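Local coordinates for protein FACT complex subunit SPT16 (Ashbya gossypii, PDB 6A8M) that probably acts within the FACT complex as a histone chaperone subunit that helps reorganize nucleosomes during transcription, replication and repair, this chain being its N-terminal part, with a peptidase-like domain, at residues Pro428-Leu431 with Thr432-Thr435. Sequence-based numbering, arbitrary orientation.
Sequences PKVL and TNYT
N433 reaches back to V430 in a local side-chain-to-backbone contact where the edge strand 427-430 gives way to the loop leading to helix 438-441. Its ND2 donates a hydrogen bond of 3.2 Å to V430 O, moderately bent at 147° at the hydrogen. The donor stands above the carbonyl plane of V430, 55° out of it and therefore not on a lone pair, and the acceptor is tilted from the N433 amide plane. N433 CG lies anti to its own carbonyl carbon (chi1 -57°), which swings the amide back toward the strand end. The other branch, OD1, sits 3.5 Å from L431 O, two acceptors without a bond between them; L431 O instead accepts from Q186 NE2 of helix 179-208.

The CG1 methyl of V430, anti to the backbone N, reaches forward to the T432 carbonyl and rests against T432 O at 3.3 Å. Meanwhile the side chains of L431 and T432 leave the bend for the interior. L431 packs on S189 of helix 179-208 and on T420 and Q422 of strand 412-424. T432 OG1 is gripped by D419 OD1 and T420 N, while T432 N is buried with no partner in the model.

The backbone N-H groups of N433 and Y434 both donate to the D193 carboxylate, tying the loop to helix 179-208. An asparagine amide thus bridges the bend at the end of an edge strand, at the exit from the antiparallel sheet of the M24 peptidase-like domain of Spt16.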
loop_
_atom_site.group_PDB
_atom_site.type_symbol
_atom_site.label_atom_id
_atom_site.label_comp_id
_atom_site.label_asym_id
_atom_site.label_seq_id
_atom_site.Cartn_x
_atom_site.Cartn_y
_atom_site.Cartn_z
ATOM N N PRO A 428 5.274 15.355 11.036
ATOM C CA PRO A 428 5.713 14.233 10.201
ATOM C C PRO A 428 6.882 13.519 10.851
ATOM O O PRO A 428 7.754 14.141 11.458
ATOM C CB PRO A 428 6.121 14.898 8.879
ATOM C CG PRO A 428 6.352 16.333 9.217
ATOM C CD PRO A 428 5.473 16.659 10.384
ATOM N N LYS A 429 6.887 12.197 10.733
ATOM C CA LYS A 429 7.955 11.378 11.295
ATOM C C LYS A 429 8.416 10.432 10.198
ATOM O O LYS A 429 7.601 9.683 9.643
ATOM C CB LYS A 429 7.458 10.611 12.528
ATOM C CG LYS A 429 8.421 9.577 13.104
ATOM C CD LYS A 429 7.732 8.784 14.233
ATOM C CE LYS A 429 8.669 7.793 14.906
ATOM N NZ LYS A 429 8.347 7.654 16.357
ATOM N N VAL A 430 9.698 10.496 9.848
ATOM C CA VAL A 430 10.234 9.627 8.800
ATOM C C VAL A 430 10.485 8.247 9.401
ATOM O O VAL A 430 11.227 8.106 10.382
ATOM C CB VAL A 430 11.516 10.222 8.199
ATOM C CG1 VAL A 430 12.105 9.308 7.135
ATOM C CG2 VAL A 430 11.245 11.636 7.637
ATOM N N LEU A 431 9.843 7.220 8.833
ATOM C CA LEU A 431 9.927 5.880 9.402
ATOM C C LEU A 431 11.097 5.067 8.859
ATOM O O LEU A 431 11.572 4.155 9.545
ATOM C CB LEU A 431 8.624 5.116 9.149
ATOM C CG LEU A 431 7.324 5.764 9.658
ATOM C CD1 LEU A 431 6.189 4.757 9.479
ATOM C CD2 LEU A 431 7.439 6.178 11.130
ATOM N N THR A 432 11.552 5.366 7.647
ATOM C CA THR A 432 12.681 4.695 6.999
ATOM C C THR A 432 13.921 5.549 7.252
ATOM O O THR A 432 14.002 6.692 6.781
ATOM C CB THR A 432 12.426 4.526 5.499
ATOM O OG1 THR A 432 11.913 5.755 4.967
ATOM C CG2 THR A 432 11.389 3.419 5.223
ATOM N N ASN A 433 14.873 5.010 8.021
ATOM C CA ASN A 433 16.018 5.770 8.500
ATOM C C ASN A 433 17.336 5.286 7.912
ATOM O O ASN A 433 18.393 5.756 8.333
ATOM C CB ASN A 433 16.057 5.746 10.034
ATOM C CG ASN A 433 14.768 6.287 10.645
ATOM O OD1 ASN A 433 14.099 5.618 11.450
ATOM N ND2 ASN A 433 14.399 7.502 10.243
ATOM N N TYR A 434 17.303 4.411 6.905
ATOM C CA TYR A 434 18.535 4.066 6.208
ATOM C C TYR A 434 19.158 5.331 5.623
ATOM O O TYR A 434 18.453 6.228 5.151
ATOM C CB TYR A 434 18.274 3.024 5.111
ATOM C CG TYR A 434 19.547 2.628 4.413
ATOM C CD1 TYR A 434 20.484 1.800 5.048
ATOM C CD2 TYR A 434 19.854 3.120 3.155
ATOM C CE1 TYR A 434 21.678 1.459 4.415
ATOM C CE2 TYR A 434 21.037 2.787 2.529
ATOM C CZ TYR A 434 21.946 1.965 3.157
ATOM O OH TYR A 434 23.133 1.646 2.525
ATOM N N THR A 435 20.489 5.422 5.693
ATOM C CA THR A 435 21.167 6.655 5.309
ATOM C C THR A 435 20.832 7.090 3.881
ATOM O O THR A 435 20.585 6.277 2.980
ATOM C CB THR A 435 22.698 6.512 5.457
ATOM O OG1 THR A 435 23.323 7.750 5.095
ATOM C CG2 THR A 435 23.225 5.422 4.524
#